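Local coordinates for CRISPR protein (Archaeoglobus fulgidus, PDB 4MJK) that probably serves as the Cas5 subunit of a type I-A CRISPR Cascade complex, a RAMP-type protein expected to help hold the CRISPR RNA, at residues Met1-Leu5 and Leu132-Ala138; Pro31-Thr35 and Tyr201-Phe205; Glu141-Trp145 and Val159-Lys164; Ser179-Glu183 and Lys223-Arg229. All blocks are in the same frame, centred on the assembly; numbering follows the deposited sequence.

The four contacts fall into two touching pairs. Interactions 1 and 3, with centres about 12 Å apart, share the six-stranded antiparallel sheet: strand 2-10 lies between strands 127-134 and 157-170, and Leu5 N meets Lys163 O at 2.8 Å, probably as a hydrogen bond. Interactions 2 and 4, about 9 Å apart, meet through the neighbouring strands 196-202 and 225-231. Centres of interactions 3 and 4 are about 25 Å apart. Along the chain, interaction 3 is nested within the loop closed by interaction 2. The strand order 66-73, 127-134, 2-10, 157-170 is that of a ferredoxin-like fold, and in interaction 2 the start of its helix 33-46 packs on the end of strand 196-202 of the small three-stranded sheet.

Interaction 1. Residues Met1-Leu5 and Leu132-Ala138; sequences MIGYL and LVFKEEA
Leu132-Phe134 runs antiparallel to Ile2-Leu5, the strand axes 4.7 Å apart at closest approach and their directions 158° apart; the whole contact buries 443 Å². Leu132 faces Tyr4 in a hydrogen-bonded pair (CA-CA 5.3 Å), with Leu132 N to Tyr4 O at 3.0 Å and Tyr4 N to Leu132 O at 2.8 Å. Its side chain shares a face with Ile2, Tyr4 and Phe134 and reaches Phe36 and Leu37 of helix 33-46. Val133 is the non-hydrogen-bonded partner of Gly3, CA-CA 4.3 Å. Phe134 restores the hydrogen-bonded pattern opposite Ile2: Phe134 N to Ile2 O is 2.9 Å and Ile2 N to Phe134 O 3.1 Å. With chi1 m in both Phe134 and Tyr4, the rings meet rim to rim, centroids 5.8 Å apart, planes at 72°, Tyr4 CE1 3.5 Å from Phe134 CD2. Lys135 leaves the extended conformation (phi/psi -64/-34), yet its O still accepts a weak bond from N of Met1, a selenomethionine, at 3.3 Å. The chain then folds back past Ile2, whose CG2 lies 3.6 Å from Glu136 O. Glu137 OE2 accepts from a water (2.6 Å) that is also bonded to Tyr4 OH (3.2 Å). With strand 157-170 on the other flank of strand 2-10, this is the central antiparallel beta1-beta3 pairing of a ferredoxin-like (RRM-like) fold, as in RAMP proteins.

Interaction 2. Residues Pro31-Thr35 and Tyr201-Phe205; sequences PPPTT and YLNPF
Pro33 sets CD over one face of the Tyr201 ring, 3.7 Å from the ring centroid and 21° off its normal, a CH-pi contact. Pro33 opens helix 33-46, the first helix of the ferredoxin-like fold, which here abuts the end of strand 196-202; 319 Å² is buried. Pro32, at the N-cap position, is polyproline-like (phi/psi -59/150), and the backbone turns helical from Pro33 (-63/-31); a weak bond links Thr35 N to Pro32 O at 2.9 Å. Pro32 CB adds a contact of 3.7 Å to Tyr201 CD2. Tyr201, with chi1 m, points its CB toward the helix, while its OH bonds to Glu199. Beyond the strand comes an Asx turn (Phe205 N to Asn203 OD1, 3.0 Å), and Asn203 ND2 is held by Lys223 O. Pro204 closes the other end of the contact, its CG 4.1 Å from Pro33 CB; Thr34 CG2 packs at 3.8 Å on Pro204 CA, and the closest CA pair there, Thr34-Pro204, is 5.3 Å. The polar link is indirect: one water accepts from Thr34 N at 3.1 Å and donates to Leu202 O at 2.7 Å.

Interaction 3. Residues Glu141-Trp145 and Val159-Lys164; sequences EKILW and VVDVKK
Three side chains of the short, weakly bonded helix 141-144 and its end, Glu141, Leu144 and Trp145, lie along strand residues 159-164, burying 447 Å². The segments run from a CA-CA distance of 7.2 Å at Glu141-Lys164 to 5.6 Å at Trp145-Val159. Trp145 takes chi1 m and chi2 98°, which brings the indole over the strand: Val162 CG2 lies 3.5 Å from the centroid of its five-membered ring, 11° off the normal, a CH-pi contact. Val162 has chi1 t, and its CG1 meets Leu144 CD1 at 3.7 Å, Leu144 being in its m,t rotamer. Val159, also t, puts CG2 3.3 Å from Leu144 O and CG1 4.0 Å from Trp145 CE3. The six-membered ring reaches the backbone, with Trp145 CH2 3.5 Å from Asp161 CA, where Val160 and Asp161 form a classic beta bulge opposite Asp7. Glu141 is stretched (t,t), its CG 3.7 Å from Val162 CG1 and its OE1 in a long salt bridge of 3.6 Å with Lys164 NZ; Lys164 also has a weak long ion pair with Glu137. A water accepts from Val159 N (2.9 Å) and donates to Trp145 O (2.7 Å). In the chain this turn is part of the connection from strand 127-134 to strand 157-170, which lie on either side of strand 2-10 in the sheet: the second split beta-alpha-beta crossover of a ferredoxin-like fold.

Interaction 4. Residues Ser179-Glu183 and Lys223-Arg229; sequences SFPAE and KKAVLYR
A short antiparallel ladder adds strand 180-181 to the flank of strand 225-231, as an outer strand of the small three-stranded sheet completed by strand 196-202; 498 Å² is buried. Phe180 and Arg229 form the hydrogen-bonded pair (CA-CA 5.5 Å) and satisfy each other: Phe180 N to Arg229 O is 3.0 Å and Arg229 N to Phe180 O 2.9 Å. Pro181, lacking an amide hydrogen, occupies the non-hydrogen-bonded position facing Tyr228 (CA-CA 4.2 Å), where none is required; its CD is 4.3 Å from the centroid of the Tyr228 ring, a CH-pi contact. Ala182 N then donates to Leu227 O, short and straight at 2.6 Å and 177°. Outside partners engage the polar ends: Ser179 OG bonds to Trp71 N, Tyr228 OH to Ile69 O, and Arg229 NE and NH2 to Glu197 O and Trp196 O. The p rotamer of Phe180 brings its ring under Arg229, whose CB lies 3.8 Å from the Phe180 ring centroid, 24° off the normal. Past the ladder, a side chain supplies the next acceptor. With chi1 and chi2 both m, Glu183 brings OE2 to 3.0 Å from Leu227 N, at 177°, and the same OE2 takes a salt bridge from Lys223 NZ, also 3.0 Å. That ammonium is anchored by its own segment, Lys223 NZ donating to Ala225 O at 2.8 Å.

Interaction 1. Residues Met1-Leu5 and Leu132-Ala138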
loop_
_atom_site.group_PDB
_atom_site.type_symbol
_atom_site.label_atom_id
_atom_site.label_comp_id
_atom_site.label_asym_id
_atom_site.label_seq_id
_atom_site.Cartn_x
_atom_site.Cartn_y
_atom_site.Cartn_z
HETATM N N MSE A 1 -4.039 4.185 37.376
HETATM C CA MSE A 1 -3.347 3.945 36.108
HETATM C C MSE A 1 -3.817 2.668 35.441
HETATM O O MSE A 1 -4.164 1.693 36.103
HETATM C CB MSE A 1 -1.834 3.858 36.305
HETATM C CG MSE A 1 -1.124 5.179 36.247
HETATM SE SE MSE A 1 0.552 5.070 37.232
HETATM C CE MSE A 1 0.527 6.858 38.018
ATOM N N ILE A 2 -3.829 2.680 34.118
ATOM C CA ILE A 2 -4.160 1.480 33.383
ATOM C C ILE A 2 -3.505 1.554 32.011
ATOM O O ILE A 2 -3.452 2.618 31.405
ATOM C CB ILE A 2 -5.683 1.287 33.269
ATOM C CG1 ILE A 2 -5.998 -0.079 32.660
ATOM C CG2 ILE A 2 -6.317 2.401 32.481
ATOM C CD1 ILE A 2 -5.643 -1.243 33.594
ATOM N N GLY A 3 -2.984 0.421 31.554
ATOM C CA GLY A 3 -2.333 0.351 30.261
ATOM C C GLY A 3 -3.127 -0.524 29.305
ATOM O O GLY A 3 -3.823 -1.451 29.720
ATOM N N TYR A 4 -3.030 -0.215 28.020
ATOM C CA TYR A 4 -3.580 -1.067 26.977
ATOM C C TYR A 4 -2.487 -1.348 25.970
ATOM O O TYR A 4 -1.814 -0.420 25.516
ATOM C CB TYR A 4 -4.725 -0.355 26.262
ATOM C CG TYR A 4 -5.841 0.096 27.170
ATOM C CD1 TYR A 4 -5.754 1.288 27.870
ATOM C CD2 TYR A 4 -6.982 -0.677 27.328
ATOM C CE1 TYR A 4 -6.776 1.702 28.706
ATOM C CE2 TYR A 4 -8.008 -0.274 28.154
ATOM C CZ TYR A 4 -7.904 0.912 28.842
ATOM O OH TYR A 4 -8.934 1.313 29.666
ATOM N N LEU A 5 -2.312 -2.621 25.638
ATOM C CA LEU A 5 -1.469 -3.049 24.532
ATOM C C LEU A 5 -2.367 -3.480 23.377
ATOM O O LEU A 5 -3.193 -4.393 23.519
ATOM C CB LEU A 5 -0.616 -4.229 24.954
ATOM C CG LEU A 5 0.335 -3.938 26.108
ATOM C CD1 LEU A 5 0.858 -5.251 26.638
ATOM C CD2 LEU A 5 1.476 -3.038 25.639
ATOM N N LEU A 132 -0.577 2.255 25.306
ATOM C CA LEU A 132 -1.165 3.483 25.815
ATOM C C LEU A 132 -1.342 3.352 27.319
ATOM O O LEU A 132 -1.657 2.264 27.822
ATOM C CB LEU A 132 -2.529 3.757 25.162
ATOM C CG LEU A 132 -2.496 4.398 23.762
ATOM C CD1 LEU A 132 -1.939 3.418 22.749
ATOM C CD2 LEU A 132 -3.885 4.875 23.335
ATOM N N VAL A 133 -1.132 4.452 28.035
ATOM C CA VAL A 133 -1.359 4.463 29.478
ATOM C C VAL A 133 -2.297 5.624 29.790
ATOM O O VAL A 133 -2.067 6.730 29.320
ATOM C CB VAL A 133 -0.039 4.646 30.283
ATOM C CG1 VAL A 133 -0.344 4.711 31.795
ATOM C CG2 VAL A 133 0.961 3.511 29.982
ATOM N N PHE A 134 -3.355 5.365 30.561
ATOM C CA PHE A 134 -4.284 6.414 30.991
ATOM C C PHE A 134 -4.338 6.554 32.519
ATOM O O PHE A 134 -4.076 5.605 33.251
ATOM C CB PHE A 134 -5.696 6.136 30.466
ATOM C CG PHE A 134 -5.811 6.198 28.969
ATOM C CD1 PHE A 134 -6.007 7.411 28.328
ATOM C CD2 PHE A 134 -5.725 5.043 28.206
ATOM C CE1 PHE A 134 -6.119 7.475 26.940
ATOM C CE2 PHE A 134 -5.831 5.095 26.816
ATOM C CZ PHE A 134 -6.027 6.307 26.187
ATOM N N LYS A 135 -4.707 7.744 32.988
ATOM C CA LYS A 135 -4.778 8.014 34.422
ATOM C C LYS A 135 -5.855 7.146 35.067
ATOM O O LYS A 135 -5.721 6.735 36.224
ATOM C CB LYS A 135 -5.068 9.494 34.666
ATOM C CG LYS A 135 -4.527 10.035 35.973
ATOM C CD LYS A 135 -4.776 11.533 36.051
ATOM C CE LYS A 135 -4.621 12.162 34.670
ATOM N NZ LYS A 135 -5.008 13.600 34.669
ATOM N N GLU A 136 -6.925 6.879 34.321
ATOM C CA GLU A 136 -7.905 5.863 34.719
ATOM C C GLU A 136 -8.481 5.163 33.497
ATOM O O GLU A 136 -8.138 5.500 32.371
ATOM C CB GLU A 136 -9.045 6.476 35.522
ATOM C CG GLU A 136 -9.939 7.375 34.712
ATOM C CD GLU A 136 -9.591 8.830 34.897
ATOM O OE1 GLU A 136 -9.334 9.237 36.052
ATOM O OE2 GLU A 136 -9.569 9.569 33.889
ATOM N N GLU A 137 -9.361 4.194 33.718
ATOM C CA GLU A 137 -9.990 3.486 32.605
ATOM C C GLU A 137 -10.728 4.463 31.691
ATOM O O GLU A 137 -11.842 4.890 31.993
ATOM C CB GLU A 137 -10.938 2.400 33.119
ATOM C CG GLU A 137 -10.224 1.241 33.804
ATOM C CD GLU A 137 -11.179 0.233 34.424
ATOM O OE1 GLU A 137 -11.320 0.232 35.669
ATOM O OE2 GLU A 137 -11.784 -0.560 33.668
ATOM N N ALA A 138 -10.104 4.816 30.571
ATOM C CA ALA A 138 -10.657 5.841 29.689
ATOM C C ALA A 138 -11.433 5.277 28.500
ATOM O O ALA A 138 -12.116 6.018 27.795
ATOM C CB ALA A 138 -9.555 6.779 29.204
HETATM O O HOH W 1 -11.451 -0.113 31.117
#

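Interaction 2. Residues Pro31-Thr35 and Tyr201-Phe205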
loop_
_atom_site.group_PDB
_atom_site.type_symbol
_atom_site.label_atom_id
_atom_site.label_comp_id
_atom_site.label_asym_id
_atom_site.label_seq_id
_atom_site.Cartn_x
_atom_site.Cartn_y
_atom_site.Cartn_z
ATOM N N PRO A 31 1.938 6.209 11.829
ATOM C CA PRO A 31 0.738 7.013 12.081
ATOM C C PRO A 31 0.950 7.887 13.313
ATOM O O PRO A 31 1.387 7.379 14.347
ATOM C CB PRO A 31 -0.333 5.956 12.387
ATOM C CG PRO A 31 0.144 4.731 11.691
ATOM C CD PRO A 31 1.650 4.765 11.869
ATOM N N PRO A 32 0.661 9.189 13.202
ATOM C CA PRO A 32 0.798 10.073 14.369
ATOM C C PRO A 32 -0.070 9.626 15.543
ATOM O O PRO A 32 -1.122 9.013 15.344
ATOM C CB PRO A 32 0.326 11.431 13.838
ATOM C CG PRO A 32 0.616 11.357 12.340
ATOM C CD PRO A 32 0.298 9.928 11.973
ATOM N N PRO A 33 0.377 9.914 16.773
ATOM C CA PRO A 33 -0.413 9.514 17.944
ATOM C C PRO A 33 -1.793 10.191 18.013
ATOM O O PRO A 33 -2.723 9.568 18.513
ATOM C CB PRO A 33 0.482 9.906 19.141
ATOM C CG PRO A 33 1.454 10.897 18.603
ATOM C CD PRO A 33 1.665 10.518 17.147
ATOM N N THR A 34 -1.946 11.417 17.519
ATOM C CA THR A 34 -3.297 11.986 17.501
ATOM C C THR A 34 -4.176 11.267 16.479
ATOM O O THR A 34 -5.404 11.241 16.616
ATOM C CB THR A 34 -3.339 13.495 17.241
ATOM O OG1 THR A 34 -2.589 13.812 16.061
ATOM C CG2 THR A 34 -2.749 14.257 18.434
ATOM N N THR A 35 -3.543 10.687 15.458
ATOM C CA THR A 35 -4.280 9.918 14.456
ATOM C C THR A 35 -4.817 8.620 15.064
ATOM O O THR A 35 -5.979 8.251 14.851
ATOM C CB THR A 35 -3.424 9.655 13.197
ATOM O OG1 THR A 35 -3.063 10.917 12.607
ATOM C CG2 THR A 35 -4.193 8.837 12.163
ATOM N N TYR A 201 5.301 15.265 15.700
ATOM C CA TYR A 201 3.852 15.035 15.624
ATOM C C TYR A 201 3.090 16.147 16.334
ATOM O O TYR A 201 3.665 16.875 17.138
ATOM C CB TYR A 201 3.483 13.733 16.349
ATOM C CG TYR A 201 4.150 12.470 15.830
ATOM C CD1 TYR A 201 5.027 11.744 16.631
ATOM C CD2 TYR A 201 3.894 12.000 14.548
ATOM C CE1 TYR A 201 5.635 10.589 16.165
ATOM C CE2 TYR A 201 4.498 10.848 14.068
ATOM C CZ TYR A 201 5.368 10.142 14.884
ATOM O OH TYR A 201 5.981 8.990 14.419
ATOM N N LEU A 202 1.788 16.250 16.070
ATOM C CA LEU A 202 0.895 16.978 16.968
ATOM C C LEU A 202 0.921 16.351 18.374
ATOM O O LEU A 202 0.909 15.119 18.539
ATOM C CB LEU A 202 -0.535 17.031 16.410
ATOM C CG LEU A 202 -0.718 17.742 15.059
ATOM C CD1 LEU A 202 -2.159 17.648 14.557
ATOM C CD2 LEU A 202 -0.267 19.207 15.139
ATOM N N ASN A 203 0.976 17.205 19.390
ATOM C CA ASN A 203 1.075 16.752 20.771
ATOM C C ASN A 203 -0.221 16.068 21.213
ATOM O O ASN A 203 -1.294 16.665 21.146
ATOM C CB ASN A 203 1.424 17.957 21.665
ATOM C CG ASN A 203 1.637 17.582 23.118
ATOM O OD1 ASN A 203 1.640 16.413 23.484
ATOM N ND2 ASN A 203 1.827 18.591 23.957
ATOM N N PRO A 204 -0.140 14.796 21.643
ATOM C CA PRO A 204 -1.398 14.134 22.008
ATOM C C PRO A 204 -1.801 14.413 23.457
ATOM O O PRO A 204 -2.894 14.041 23.867
ATOM C CB PRO A 204 -1.061 12.652 21.845
ATOM C CG PRO A 204 0.402 12.576 22.213
ATOM C CD PRO A 204 1.012 13.874 21.700
ATOM N N PHE A 205 -0.915 15.032 24.224
ATOM C CA PHE A 205 -1.163 15.255 25.642
ATOM C C PHE A 205 -1.917 16.555 25.838
ATOM O O PHE A 205 -1.497 17.607 25.356
ATOM C CB PHE A 205 0.146 15.269 26.422
ATOM C CG PHE A 205 0.918 14.000 26.306
ATOM C CD1 PHE A 205 0.402 12.815 26.812
ATOM C CD2 PHE A 205 2.144 13.976 25.678
ATOM C CE1 PHE A 205 1.099 11.630 26.693
ATOM C CE2 PHE A 205 2.843 12.788 25.551
ATOM C CZ PHE A 205 2.317 11.619 26.065
HETATM O O HOH W 2 0.046 13.526 16.490
#

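Interaction 3. Residues Glu141-Trp145 and Val159-Lys164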
loop_
_atom_site.group_PDB
_atom_site.type_symbol
_atom_site.label_atom_id
_atom_site.label_comp_id
_atom_site.label_asym_id
_atom_site.label_seq_id
_atom_site.Cartn_x
_atom_site.Cartn_y
_atom_site.Cartn_z
ATOM N N GLU A 141 -12.563 -1.815 26.770
ATOM C CA GLU A 141 -11.653 -2.690 26.052
ATOM C C GLU A 141 -12.287 -3.172 24.749
ATOM O O GLU A 141 -11.623 -3.256 23.715
ATOM C CB GLU A 141 -11.267 -3.871 26.941
ATOM C CG GLU A 141 -10.109 -4.686 26.431
ATOM C CD GLU A 141 -9.637 -5.712 27.441
ATOM O OE1 GLU A 141 -10.074 -5.638 28.614
ATOM O OE2 GLU A 141 -8.824 -6.587 27.062
ATOM N N LYS A 142 -13.582 -3.476 24.793
ATOM C CA LYS A 142 -14.278 -3.947 23.606
ATOM C C LYS A 142 -14.196 -2.944 22.462
ATOM O O LYS A 142 -14.131 -3.333 21.300
ATOM C CB LYS A 142 -15.746 -4.273 23.917
ATOM C CG LYS A 142 -16.682 -3.075 23.917
ATOM C CD LYS A 142 -18.099 -3.476 24.330
ATOM C CE LYS A 142 -18.967 -2.265 24.675
ATOM N NZ LYS A 142 -19.351 -1.446 23.481
ATOM N N ILE A 143 -14.216 -1.656 22.793
ATOM C CA ILE A 143 -14.207 -0.605 21.776
ATOM C C ILE A 143 -12.921 -0.623 20.960
ATOM O O ILE A 143 -12.936 -0.393 19.749
ATOM C CB ILE A 143 -14.367 0.811 22.386
ATOM C CG1 ILE A 143 -15.648 0.907 23.223
ATOM C CG2 ILE A 143 -14.371 1.866 21.284
ATOM C CD1 ILE A 143 -16.887 0.427 22.501
ATOM N N LEU A 144 -11.806 -0.876 21.637
ATOM C CA LEU A 144 -10.510 -0.941 20.979
ATOM C C LEU A 144 -10.542 -1.955 19.842
ATOM O O LEU A 144 -9.953 -1.723 18.787
ATOM C CB LEU A 144 -9.396 -1.262 21.991
ATOM C CG LEU A 144 -9.113 -0.174 23.039
ATOM C CD1 LEU A 144 -8.117 -0.645 24.101
ATOM C CD2 LEU A 144 -8.617 1.108 22.376
ATOM N N TRP A 145 -11.261 -3.060 20.034
ATOM C CA TRP A 145 -11.338 -4.102 19.003
ATOM C C TRP A 145 -12.011 -3.624 17.716
ATOM O O TRP A 145 -11.851 -4.242 16.672
ATOM C CB TRP A 145 -12.084 -5.321 19.522
ATOM C CG TRP A 145 -11.290 -6.178 20.445
ATOM C CD1 TRP A 145 -11.322 -6.167 21.812
ATOM C CD2 TRP A 145 -10.350 -7.191 20.075
ATOM N NE1 TRP A 145 -10.462 -7.113 22.311
ATOM C CE2 TRP A 145 -9.849 -7.752 21.265
ATOM C CE3 TRP A 145 -9.886 -7.679 18.845
ATOM C CZ2 TRP A 145 -8.911 -8.783 21.267
ATOM C CZ3 TRP A 145 -8.949 -8.695 18.852
ATOM C CH2 TRP A 145 -8.473 -9.239 20.055
ATOM N N VAL A 159 -7.667 -4.914 14.321
ATOM C CA VAL A 159 -7.056 -5.149 15.621
ATOM C C VAL A 159 -7.026 -6.653 15.878
ATOM O O VAL A 159 -8.069 -7.314 15.809
ATOM C CB VAL A 159 -7.840 -4.447 16.748
ATOM C CG1 VAL A 159 -7.212 -4.763 18.107
ATOM C CG2 VAL A 159 -7.889 -2.922 16.504
ATOM N N VAL A 160 -5.847 -7.195 16.178
ATOM C CA VAL A 160 -5.708 -8.639 16.353
ATOM C C VAL A 160 -5.436 -9.058 17.792
ATOM O O VAL A 160 -5.466 -10.236 18.102
ATOM C CB VAL A 160 -4.640 -9.270 15.410
ATOM C CG1 VAL A 160 -5.045 -9.097 13.931
ATOM C CG2 VAL A 160 -3.242 -8.703 15.688
ATOM N N ASP A 161 -5.161 -8.101 18.668
ATOM C CA ASP A 161 -5.099 -8.406 20.099
ATOM C C ASP A 161 -5.171 -7.119 20.887
ATOM O O ASP A 161 -4.661 -6.075 20.446
ATOM C CB ASP A 161 -3.831 -9.185 20.466
ATOM C CG ASP A 161 -3.992 -10.033 21.739
ATOM O OD1 ASP A 161 -5.095 -10.086 22.331
ATOM O OD2 ASP A 161 -3.005 -10.683 22.131
ATOM N N VAL A 162 -5.852 -7.198 22.028
ATOM C CA VAL A 162 -5.934 -6.111 22.977
ATOM C C VAL A 162 -5.708 -6.713 24.353
ATOM O O VAL A 162 -6.273 -7.760 24.681
ATOM C CB VAL A 162 -7.323 -5.438 22.987
ATOM C CG1 VAL A 162 -7.340 -4.275 23.981
ATOM C CG2 VAL A 162 -7.737 -4.966 21.577
ATOM N N LYS A 163 -4.881 -6.058 25.157
ATOM C CA LYS A 163 -4.666 -6.499 26.529
ATOM C C LYS A 163 -4.674 -5.295 27.457
ATOM O O LYS A 163 -3.930 -4.322 27.247
ATOM C CB LYS A 163 -3.349 -7.273 26.624
ATOM C CG LYS A 163 -3.098 -7.979 27.945
ATOM C CD LYS A 163 -1.729 -8.666 27.926
ATOM C CE LYS A 163 -1.335 -9.196 29.310
ATOM N NZ LYS A 163 -2.294 -10.214 29.837
ATOM N N LYS A 164 -5.540 -5.343 28.463
ATOM C CA LYS A 164 -5.552 -4.338 29.516
ATOM C C LYS A 164 -4.571 -4.789 30.599
ATOM O O LYS A 164 -4.612 -5.941 31.044
ATOM C CB LYS A 164 -6.963 -4.180 30.085
ATOM C CG LYS A 164 -7.176 -2.951 30.949
ATOM C CD LYS A 164 -8.621 -2.868 31.441
ATOM C CE LYS A 164 -9.592 -2.749 30.265
ATOM N NZ LYS A 164 -11.043 -2.806 30.652
HETATM O O HOH W 3 -10.507 -4.158 14.332
#

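Interaction 4. Residues Ser179-Glu183 and Lys223-Arg229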
loop_
_atom_site.group_PDB
_atom_site.type_symbol
_atom_site.label_atom_id
_atom_site.label_comp_id
_atom_site.label_asym_id
_atom_site.label_seq_id
_atom_site.Cartn_x
_atom_site.Cartn_y
_atom_site.Cartn_z
ATOM N N SER A 179 8.570 3.722 20.836
ATOM C CA SER A 179 8.789 5.135 20.577
ATOM C C SER A 179 8.595 5.925 21.868
ATOM O O SER A 179 7.901 5.477 22.788
ATOM C CB SER A 179 7.819 5.633 19.487
ATOM O OG SER A 179 6.473 5.624 19.965
ATOM N N PHE A 180 9.202 7.105 21.948
ATOM C CA PHE A 180 9.033 7.939 23.123
ATOM C C PHE A 180 9.227 9.409 22.802
ATOM O O PHE A 180 9.964 9.760 21.889
ATOM C CB PHE A 180 10.011 7.520 24.217
ATOM C CG PHE A 180 11.455 7.518 23.778
ATOM C CD1 PHE A 180 12.017 6.383 23.191
ATOM C CD2 PHE A 180 12.256 8.647 23.965
ATOM C CE1 PHE A 180 13.337 6.367 22.802
ATOM C CE2 PHE A 180 13.592 8.638 23.579
ATOM C CZ PHE A 180 14.127 7.501 22.990
ATOM N N PRO A 181 8.579 10.281 23.578
ATOM C CA PRO A 181 8.785 11.714 23.354
ATOM C C PRO A 181 10.201 12.108 23.775
ATOM O O PRO A 181 10.701 11.680 24.817
ATOM C CB PRO A 181 7.722 12.369 24.243
ATOM C CG PRO A 181 7.449 11.369 25.314
ATOM C CD PRO A 181 7.699 9.999 24.730
ATOM N N ALA A 182 10.852 12.910 22.951
ATOM C CA ALA A 182 12.237 13.286 23.199
ATOM C C ALA A 182 12.305 14.754 23.603
ATOM O O ALA A 182 12.714 15.598 22.819
ATOM C CB ALA A 182 13.084 13.037 21.942
ATOM N N GLU A 183 11.887 15.066 24.816
ATOM C CA GLU A 183 11.919 16.450 25.286
ATOM C C GLU A 183 12.799 16.516 26.530
ATOM O O GLU A 183 13.255 15.490 27.025
ATOM C CB GLU A 183 10.505 16.953 25.586
ATOM C CG GLU A 183 9.538 16.869 24.396
ATOM C CD GLU A 183 9.861 17.862 23.275
ATOM O OE1 GLU A 183 10.744 18.737 23.462
ATOM O OE2 GLU A 183 9.226 17.767 22.197
ATOM N N LYS A 223 2.224 22.255 24.608
ATOM C CA LYS A 223 2.787 22.753 23.361
ATOM C C LYS A 223 2.047 22.065 22.225
ATOM O O LYS A 223 1.355 21.071 22.452
ATOM C CB LYS A 223 4.288 22.483 23.291
ATOM C CG LYS A 223 4.678 21.062 23.627
ATOM C CD LYS A 223 6.053 21.024 24.282
ATOM C CE LYS A 223 6.914 19.896 23.717
ATOM N NZ LYS A 223 7.502 20.244 22.389
ATOM N N LYS A 224 2.153 22.609 21.016
ATOM C CA LYS A 224 1.352 22.102 19.903
ATOM C C LYS A 224 1.968 20.869 19.247
ATOM O O LYS A 224 1.252 19.984 18.800
ATOM C CB LYS A 224 1.099 23.193 18.853
ATOM C CG LYS A 224 0.595 24.522 19.420
ATOM C CD LYS A 224 -0.161 24.347 20.736
ATOM C CE LYS A 224 -1.452 23.548 20.571
ATOM N NZ LYS A 224 -1.986 23.126 21.906
ATOM N N ALA A 225 3.293 20.833 19.183
ATOM C CA ALA A 225 4.023 19.727 18.563
ATOM C C ALA A 225 4.980 19.051 19.547
ATOM O O ALA A 225 5.471 19.687 20.472
ATOM C CB ALA A 225 4.794 20.225 17.370
ATOM N N VAL A 226 5.279 17.772 19.317
ATOM C CA VAL A 226 6.197 17.035 20.174
ATOM C C VAL A 226 7.187 16.235 19.312
ATOM O O VAL A 226 6.812 15.663 18.291
ATOM C CB VAL A 226 5.430 16.070 21.122
ATOM C CG1 VAL A 226 4.572 15.096 20.321
ATOM C CG2 VAL A 226 6.388 15.306 22.001
ATOM N N LEU A 227 8.444 16.217 19.724
ATOM C CA LEU A 227 9.472 15.439 19.052
ATOM C C LEU A 227 9.515 14.033 19.647
ATOM O O LEU A 227 9.582 13.897 20.864
ATOM C CB LEU A 227 10.825 16.123 19.242
ATOM C CG LEU A 227 12.028 15.360 18.677
ATOM C CD1 LEU A 227 11.952 15.259 17.166
ATOM C CD2 LEU A 227 13.338 16.008 19.122
ATOM N N TYR A 228 9.453 12.999 18.797
ATOM C CA TYR A 228 9.544 11.607 19.251
ATOM C C TYR A 228 10.762 10.934 18.655
ATOM O O TYR A 228 11.152 11.243 17.525
ATOM C CB TYR A 228 8.328 10.793 18.774
ATOM C CG TYR A 228 7.230 10.598 19.791
ATOM C CD1 TYR A 228 6.502 11.667 20.260
ATOM C CD2 TYR A 228 6.921 9.324 20.276
ATOM C CE1 TYR A 228 5.483 11.495 21.187
ATOM C CE2 TYR A 228 5.899 9.135 21.195
ATOM C CZ TYR A 228 5.184 10.229 21.649
ATOM O OH TYR A 228 4.168 10.057 22.579
ATOM N N ARG A 229 11.334 9.987 19.393
ATOM C CA ARG A 229 12.255 9.028 18.804
ATOM C C ARG A 229 11.403 7.805 18.473
ATOM O O ARG A 229 10.520 7.450 19.243
ATOM C CB ARG A 229 13.383 8.656 19.768
ATOM C CG ARG A 229 14.266 9.829 20.164
ATOM C CD ARG A 229 14.942 10.510 18.964
ATOM N NE ARG A 229 15.839 9.647 18.187
ATOM C CZ ARG A 229 17.157 9.558 18.377
ATOM N NH1 ARG A 229 17.748 10.261 19.340
ATOM N NH2 ARG A 229 17.893 8.769 17.606
#